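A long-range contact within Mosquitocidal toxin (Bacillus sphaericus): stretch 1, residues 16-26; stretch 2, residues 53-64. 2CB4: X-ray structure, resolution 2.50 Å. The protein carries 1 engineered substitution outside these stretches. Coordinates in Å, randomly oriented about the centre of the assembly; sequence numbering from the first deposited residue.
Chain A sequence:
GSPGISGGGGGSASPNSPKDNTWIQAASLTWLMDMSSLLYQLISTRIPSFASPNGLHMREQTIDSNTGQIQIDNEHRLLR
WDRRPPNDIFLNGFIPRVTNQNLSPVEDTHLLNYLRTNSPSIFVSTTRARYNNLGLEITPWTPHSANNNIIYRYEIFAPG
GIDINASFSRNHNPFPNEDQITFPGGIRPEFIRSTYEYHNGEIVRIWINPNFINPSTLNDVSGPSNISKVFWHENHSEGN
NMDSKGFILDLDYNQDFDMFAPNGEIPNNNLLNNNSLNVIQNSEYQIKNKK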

ATOM      1  N   ASN A  16     -16.360 -44.703  15.692  1.00 78.73           N
ATOM      2  CA  ASN A  16     -15.375 -44.293  14.683  1.00 78.51           C
ATOM      3  C   ASN A  16     -15.962 -43.554  13.444  1.00 80.84           C
ATOM      4  O   ASN A  16     -17.143 -43.175  13.426  1.00 80.23           O
ATOM      5  N   SER A  17     -15.102 -43.358  12.436  1.00 75.04           N
ATOM      6  CA  SER A  17     -15.410 -42.658  11.181  1.00 73.30           C
ATOM      7  C   SER A  17     -16.814 -42.857  10.573  1.00 74.80           C
ATOM      8  O   SER A  17     -17.400 -43.937  10.679  1.00 75.06           O
ATOM      9  N   PRO A  18     -17.358 -41.800   9.951  1.00 68.13           N
ATOM     10  CA  PRO A  18     -18.671 -41.878   9.319  1.00 65.76           C
ATOM     11  C   PRO A  18     -18.494 -42.586   7.973  1.00 65.34           C
ATOM     12  O   PRO A  18     -17.457 -42.439   7.316  1.00 63.20           O
ATOM     13  N   LYS A  19     -19.505 -43.351   7.572  1.00 60.93           N
ATOM     14  CA  LYS A  19     -19.432 -44.090   6.317  1.00 60.73           C
ATOM     15  C   LYS A  19     -19.427 -43.182   5.100  1.00 63.66           C
ATOM     16  O   LYS A  19     -18.681 -43.410   4.143  1.00 64.08           O
ATOM     17  N   ASP A  20     -20.262 -42.142   5.150  1.00 57.76           N
ATOM     18  CA  ASP A  20     -20.357 -41.157   4.068  1.00 55.16           C
ATOM     19  C   ASP A  20     -20.251 -39.740   4.664  1.00 53.38           C
ATOM     20  O   ASP A  20     -20.164 -39.564   5.890  1.00 51.88           O
ATOM     21  N   ASN A  21     -20.277 -38.741   3.785  1.00 45.94           N
ATOM     22  CA  ASN A  21     -20.158 -37.352   4.190  1.00 43.56           C
ATOM     23  C   ASN A  21     -21.484 -36.648   4.494  1.00 43.82           C
ATOM     24  O   ASN A  21     -21.541 -35.438   4.514  1.00 43.61           O
ATOM     25  N   THR A  22     -22.539 -37.408   4.749  1.00 38.12           N
ATOM     26  CA  THR A  22     -23.845 -36.831   5.055  1.00 36.41           C
ATOM     27  C   THR A  22     -23.793 -35.784   6.151  1.00 39.76           C
ATOM     28  O   THR A  22     -24.497 -34.771   6.088  1.00 39.99           O
ATOM     29  N   TRP A  23     -22.974 -36.039   7.162  1.00 34.95           N
ATOM     30  CA  TRP A  23     -22.865 -35.148   8.314  1.00 33.50           C
ATOM     31  C   TRP A  23     -22.467 -33.703   7.976  1.00 37.45           C
ATOM     32  O   TRP A  23     -22.848 -32.755   8.701  1.00 36.68           O
ATOM     33  N   ILE A  24     -21.720 -33.545   6.878  1.00 32.24           N
ATOM     34  CA  ILE A  24     -21.277 -32.230   6.410  1.00 31.52           C
ATOM     35  C   ILE A  24     -21.847 -31.855   5.029  1.00 34.66           C
ATOM     36  O   ILE A  24     -21.326 -30.975   4.361  1.00 34.00           O
ATOM     37  N   GLN A  25     -22.918 -32.512   4.608  1.00 30.68           N
ATOM     38  CA  GLN A  25     -23.491 -32.207   3.299  1.00 30.80           C
ATOM     39  C   GLN A  25     -24.158 -30.822   3.150  1.00 34.01           C
ATOM     40  O   GLN A  25     -24.376 -30.358   2.023  1.00 33.86           O
ATOM     41  N   ALA A  26     -24.511 -30.186   4.274  1.00 28.19           N
ATOM     42  CA  ALA A  26     -25.172 -28.866   4.243  1.00 26.21           C
ATOM     43  C   ALA A  26     -24.128 -27.752   4.108  1.00 31.19           C
ATOM     44  O   ALA A  26     -24.474 -26.591   3.905  1.00 31.21           O
ATOM     45  N   PRO A  53     -16.801 -41.348  24.701  1.00 58.45           N
ATOM     46  CA  PRO A  53     -16.520 -42.792  24.732  1.00 58.63           C
ATOM     47  C   PRO A  53     -16.786 -43.464  23.376  1.00 64.94           C
ATOM     48  O   PRO A  53     -15.931 -44.201  22.844  1.00 65.07           O
ATOM     49  N   ASN A  54     -17.961 -43.191  22.804  1.00 61.24           N
ATOM     50  CA  ASN A  54     -18.344 -43.779  21.518  1.00 60.08           C
ATOM     51  C   ASN A  54     -18.090 -42.931  20.271  1.00 60.42           C
ATOM     52  O   ASN A  54     -18.500 -43.305  19.175  1.00 60.19           O
ATOM     53  N   GLY A  55     -17.404 -41.806  20.429  1.00 53.80           N
ATOM     54  CA  GLY A  55     -17.130 -40.933  19.296  1.00 51.54           C
ATOM     55  C   GLY A  55     -18.335 -40.006  19.019  1.00 50.35           C
ATOM     56  O   GLY A  55     -19.395 -40.081  19.688  1.00 48.21           O
ATOM     57  N   LEU A  56     -18.158 -39.144  18.024  1.00 43.98           N
ATOM     58  CA  LEU A  56     -19.193 -38.197  17.646  1.00 41.93           C
ATOM     59  C   LEU A  56     -20.398 -38.916  17.100  1.00 44.91           C
ATOM     60  O   LEU A  56     -20.289 -39.856  16.323  1.00 44.40           O
ATOM     61  N   HIS A  57     -21.561 -38.456  17.504  1.00 41.80           N
ATOM     62  CA  HIS A  57     -22.780 -39.040  17.029  1.00 42.23           C
ATOM     63  C   HIS A  57     -23.452 -38.071  16.036  1.00 42.60           C
ATOM     64  O   HIS A  57     -23.902 -36.987  16.419  1.00 43.33           O
HETATM   65  N   MSE A  58     -23.480 -38.470  14.759  1.00 33.35           N
HETATM   66  CA  MSE A  58     -24.091 -37.702  13.682  1.00 28.77           C
HETATM   67  C   MSE A  58     -25.608 -37.885  13.699  1.00 38.46           C
HETATM   68  O   MSE A  58     -26.081 -38.955  14.004  1.00 40.93           O
ATOM     69  N   ARG A  59     -26.384 -36.842  13.403  1.00 37.32           N
ATOM     70  CA  ARG A  59     -27.837 -36.996  13.414  1.00 36.91           C
ATOM     71  C   ARG A  59     -28.229 -38.036  12.385  1.00 41.23           C
ATOM     72  O   ARG A  59     -27.650 -38.126  11.292  1.00 39.64           O
ATOM     73  N   GLU A  60     -29.336 -38.678  12.701  1.00 40.42           N
ATOM     74  CA  GLU A  60     -29.878 -39.719  11.831  1.00 41.40           C
ATOM     75  C   GLU A  60     -31.203 -39.365  11.169  1.00 43.71           C
ATOM     76  O   GLU A  60     -32.030 -38.632  11.715  1.00 39.34           O
ATOM     77  N   GLN A  61     -31.389 -39.895   9.976  1.00 45.71           N
ATOM     78  CA  GLN A  61     -32.630 -39.682   9.233  1.00 47.68           C
ATOM     79  C   GLN A  61     -32.830 -38.226   8.874  1.00 52.58           C
ATOM     80  O   GLN A  61     -33.951 -37.720   8.897  1.00 50.40           O
ATOM     81  N   THR A  62     -31.733 -37.555   8.560  1.00 51.39           N
ATOM     82  CA  THR A  62     -31.843 -36.161   8.189  1.00 51.09           C
ATOM     83  C   THR A  62     -32.220 -36.158   6.717  1.00 57.81           C
ATOM     84  O   THR A  62     -32.734 -35.171   6.190  1.00 56.48           O
ATOM     85  N   ILE A  63     -32.018 -37.322   6.112  1.00 56.49           N
ATOM     86  CA  ILE A  63     -32.345 -37.575   4.728  1.00 56.92           C
ATOM     87  C   ILE A  63     -33.323 -38.760   4.556  1.00 64.70           C
ATOM     88  O   ILE A  63     -33.123 -39.822   5.176  1.00 62.88           O
ATOM     89  N   ASP A  64     -34.350 -38.580   3.702  1.00 66.69           N
ATOM     90  CA  ASP A  64     -35.334 -39.658   3.413  1.00 68.65           C
ATOM     91  C   ASP A  64     -34.610 -40.684   2.529  1.00 73.59           C
ATOM     92  O   ASP A  64     -33.941 -40.347   1.555  1.00 71.11           O
TER

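The most unusual feature of this contact is a selenomethionine methyl laid over one face of a tryptophan: Met 58 CE lies 3.3 Å from Trp 23 CE3, a close approach for two carbon atoms. The selenium stands farther off, with Met 58 SE 4.7 Å from the centroid of the Trp 23 six-membered ring and 52° off the ring normal, so its approach is oblique and the methyl makes the tighter contact. Trp 23 points toward the other stretch with chi1 p (65°) and chi2 at -60°; Met 58 also points toward its partner, with chi1 m, chi2 off-rotamer at -31° and chi3 t. The same methyl reaches a second apolar neighbour, Pro 18, whose ring has a C-gamma exo pucker: Pro 18 CG to Met 58 CE is 4.0 Å. Met 58 accordingly has the largest covered area of any residue here, 82 Å² of the 312 Å² summed over both sides.

A second, looser patch forms around Ile 63, whose chi1 is off-rotamer at -95° and chi2 t. The CA-to-CB bonds of Pro 18, Thr 22, Gln 25, Thr 62 and Ile 63 also point toward the other stretch. Thr 22, with chi1 m, places CG2 3.9 Å from Ile 63 CD1 and 4.1 Å from OG1 of Thr 62 (chi1 p). Gln 25, off-rotamer at chi1 -98° with chi2 t, brings OE1 to 3.8 Å from Ile 63 CD1, a van der Waals contact of a polar atom with a methyl.

No hydrogen bond crosses between the stretches; several polar groups bond within stretch 1, and Trp 23 NE1 and Thr 62 OG1 elsewhere in the structure. Asp 20 OD1 accepts from Thr 22 N (3.3 Å, 159°) and, weakly, from Thr 22 OG1 (3.0 Å), while Gln 25 NE2 donates to Asn 21 OD1 (2.9 Å, 167°). The cross-stretch contact therefore rests on packing.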

ATOM      1  CB  ASN A  16     -14.474 -45.473  14.258  1.00 79.66           C
ATOM      2  CG  ASN A  16     -13.030 -45.041  13.956  1.00100.00           C
ATOM      3  OD1 ASN A  16     -12.453 -45.422  12.929  1.00 93.07           O
ATOM      4  ND2 ASN A  16     -12.446 -44.232  14.846  1.00 88.20           N
ATOM      5  CB  SER A  17     -14.304 -42.930  10.154  1.00 75.72           C
ATOM      6  OG  SER A  17     -14.334 -42.015   9.070  1.00 84.82           O
ATOM      7  CB  PRO A  18     -19.061 -40.398   9.110  1.00 66.92           C
ATOM      8  CG  PRO A  18     -18.165 -39.628   9.977  1.00 71.49           C
ATOM      9  CD  PRO A  18     -16.895 -40.398  10.052  1.00 67.53           C
ATOM     10  CB  LYS A  19     -20.547 -45.123   6.236  1.00 64.23           C
ATOM     11  CG  LYS A  19     -20.536 -46.133   7.408  1.00 83.02           C
ATOM     12  CD  LYS A  19     -19.207 -46.895   7.477  1.00 93.76           C
ATOM     13  CE  LYS A  19     -19.303 -48.148   8.346  1.00 99.86           C
ATOM     14  NZ  LYS A  19     -18.270 -49.166   7.978  1.00100.00           N
ATOM     15  CB  ASP A  20     -21.668 -41.323   3.294  1.00 56.46           C
ATOM     16  CG  ASP A  20     -22.872 -41.318   4.200  1.00 68.45           C
ATOM     17  OD1 ASP A  20     -22.822 -40.634   5.249  1.00 68.62           O
ATOM     18  OD2 ASP A  20     -23.865 -42.007   3.877  1.00 77.74           O
ATOM     19  CB  ASN A  21     -19.352 -36.576   3.158  1.00 39.54           C
ATOM     20  CG  ASN A  21     -20.105 -36.376   1.869  1.00 49.03           C
ATOM     21  OD1 ASN A  21     -21.205 -36.929   1.679  1.00 38.45           O
ATOM     22  ND2 ASN A  21     -19.531 -35.575   0.975  1.00 37.32           N
ATOM     23  CB  THR A  22     -24.869 -37.916   5.457  1.00 36.36           C
ATOM     24  OG1 THR A  22     -25.007 -38.839   4.378  1.00 41.21           O
ATOM     25  CG2 THR A  22     -26.224 -37.326   5.733  1.00 30.87           C
ATOM     26  CB  TRP A  23     -21.961 -35.753   9.398  1.00 31.41           C
ATOM     27  CG  TRP A  23     -20.512 -35.908   8.982  1.00 31.74           C
ATOM     28  CD1 TRP A  23     -20.039 -36.645   7.947  1.00 34.37           C
ATOM     29  CD2 TRP A  23     -19.359 -35.316   9.618  1.00 31.50           C
ATOM     30  NE1 TRP A  23     -18.666 -36.530   7.874  1.00 33.56           N
ATOM     31  CE2 TRP A  23     -18.229 -35.728   8.891  1.00 34.81           C
ATOM     32  CE3 TRP A  23     -19.184 -34.468  10.724  1.00 32.90           C
ATOM     33  CZ2 TRP A  23     -16.931 -35.311   9.219  1.00 34.43           C
ATOM     34  CZ3 TRP A  23     -17.888 -34.078  11.069  1.00 34.37           C
ATOM     35  CH2 TRP A  23     -16.782 -34.508  10.321  1.00 35.05           C
ATOM     36  CB  ILE A  24     -19.739 -32.101   6.352  1.00 33.81           C
ATOM     37  CG1 ILE A  24     -19.139 -33.255   5.554  1.00 33.55           C
ATOM     38  CG2 ILE A  24     -19.154 -32.042   7.756  1.00 34.02           C
ATOM     39  CD1 ILE A  24     -17.615 -33.197   5.515  1.00 36.36           C
ATOM     40  CB  GLN A  25     -24.465 -33.316   2.862  1.00 31.80           C
ATOM     41  CG  GLN A  25     -23.816 -34.303   1.922  1.00 37.95           C
ATOM     42  CD  GLN A  25     -24.695 -35.493   1.595  1.00 52.33           C
ATOM     43  OE1 GLN A  25     -25.925 -35.408   1.604  1.00 50.36           O
ATOM     44  NE2 GLN A  25     -24.062 -36.623   1.288  1.00 42.31           N
ATOM     45  CB  ALA A  26     -26.017 -28.655   5.520  1.00 25.86           C
ATOM     46  CB  PRO A  53     -17.504 -43.309  25.783  1.00 59.90           C
ATOM     47  CG  PRO A  53     -17.825 -42.103  26.643  1.00 64.17           C
ATOM     48  CD  PRO A  53     -17.815 -40.949  25.694  1.00 59.37           C
ATOM     49  CB  ASN A  54     -19.802 -44.219  21.570  1.00 62.37           C
ATOM     50  CG  ASN A  54     -20.088 -45.108  22.770  1.00 87.11           C
ATOM     51  OD1 ASN A  54     -20.718 -44.683  23.746  1.00 81.78           O
ATOM     52  ND2 ASN A  54     -19.587 -46.342  22.724  1.00 76.04           N
ATOM     53  CB  LEU A  56     -18.670 -37.197  16.612  1.00 41.04           C
ATOM     54  CG  LEU A  56     -17.516 -36.301  17.072  1.00 43.97           C
ATOM     55  CD1 LEU A  56     -17.064 -35.385  15.958  1.00 43.64           C
ATOM     56  CD2 LEU A  56     -17.842 -35.520  18.329  1.00 42.75           C
ATOM     57  CB  HIS A  57     -23.705 -39.382  18.190  1.00 44.95           C
ATOM     58  CG  HIS A  57     -24.942 -40.103  17.767  1.00 51.21           C
ATOM     59  ND1 HIS A  57     -26.061 -39.449  17.279  1.00 54.70           N
ATOM     60  CD2 HIS A  57     -25.235 -41.425  17.714  1.00 54.33           C
ATOM     61  CE1 HIS A  57     -26.996 -40.328  16.965  1.00 54.16           C
ATOM     62  NE2 HIS A  57     -26.514 -41.538  17.211  1.00 54.58           N
HETATM   63  CB  MSE A  58     -23.543 -38.253  12.380  1.00 27.19           C
HETATM   64  CG  MSE A  58     -22.031 -38.155  12.200  1.00 28.11           C
HETATM   65 SE   MSE A  58     -21.202 -36.652  13.064  1.00 28.26          SE
HETATM   66  CE  MSE A  58     -19.412 -37.066  12.756  1.00 24.70           C
ATOM     67  CB  ARG A  59     -28.528 -35.736  12.955  1.00 35.25           C
ATOM     68  CG  ARG A  59     -28.852 -34.714  13.950  1.00 35.26           C
ATOM     69  CD  ARG A  59     -28.941 -33.457  13.120  1.00 40.39           C
ATOM     70  NE  ARG A  59     -30.308 -33.032  12.985  1.00 36.39           N
ATOM     71  CZ  ARG A  59     -30.820 -32.494  11.897  1.00 40.96           C
ATOM     72  NH1 ARG A  59     -30.083 -32.329  10.800  1.00 18.70           N
ATOM     73  NH2 ARG A  59     -32.092 -32.131  11.910  1.00 27.45           N
ATOM     74  CB  GLU A  60     -29.978 -41.083  12.612  1.00 42.92           C
ATOM     75  CG  GLU A  60     -28.624 -41.853  12.775  1.00 52.27           C
ATOM     76  CD  GLU A  60     -28.608 -42.699  14.029  1.00 89.95           C
ATOM     77  OE1 GLU A  60     -29.707 -43.091  14.501  1.00 82.24           O
ATOM     78  OE2 GLU A  60     -27.501 -42.950  14.565  1.00101.23           O
ATOM     79  CB  GLN A  61     -33.824 -40.179  10.040  1.00 49.48           C
ATOM     80  CG  GLN A  61     -33.822 -41.706  10.179  1.00 67.76           C
ATOM     81  CD  GLN A  61     -34.645 -42.176  11.350  1.00 90.87           C
ATOM     82  OE1 GLN A  61     -34.865 -41.410  12.285  1.00 88.50           O
ATOM     83  NE2 GLN A  61     -35.082 -43.403  11.286  1.00 83.20           N
ATOM     84  CB  THR A  62     -30.575 -35.347   8.505  1.00 37.18           C
ATOM     85  OG1 THR A  62     -29.470 -35.767   7.678  1.00 33.59           O
ATOM     86  CG2 THR A  62     -30.252 -35.435   9.952  1.00 26.52           C
ATOM     87  CB  ILE A  63     -31.118 -37.939   3.989  1.00 58.46           C
ATOM     88  CG1 ILE A  63     -30.560 -36.676   3.335  1.00 56.53           C
ATOM     89  CG2 ILE A  63     -31.498 -39.007   3.003  1.00 60.15           C
ATOM     90  CD1 ILE A  63     -29.141 -36.725   3.155  1.00 55.19           C
ATOM     91  CB  ASP A  64     -36.647 -39.131   2.729  1.00 71.73           C
ATOM     92  CG  ASP A  64     -37.854 -40.167   2.780  1.00 87.73           C
ATOM     93  OD1 ASP A  64     -37.641 -41.389   2.618  1.00 89.29           O
ATOM     94  OD2 ASP A  64     -39.024 -39.730   2.908  1.00 91.28           O
TER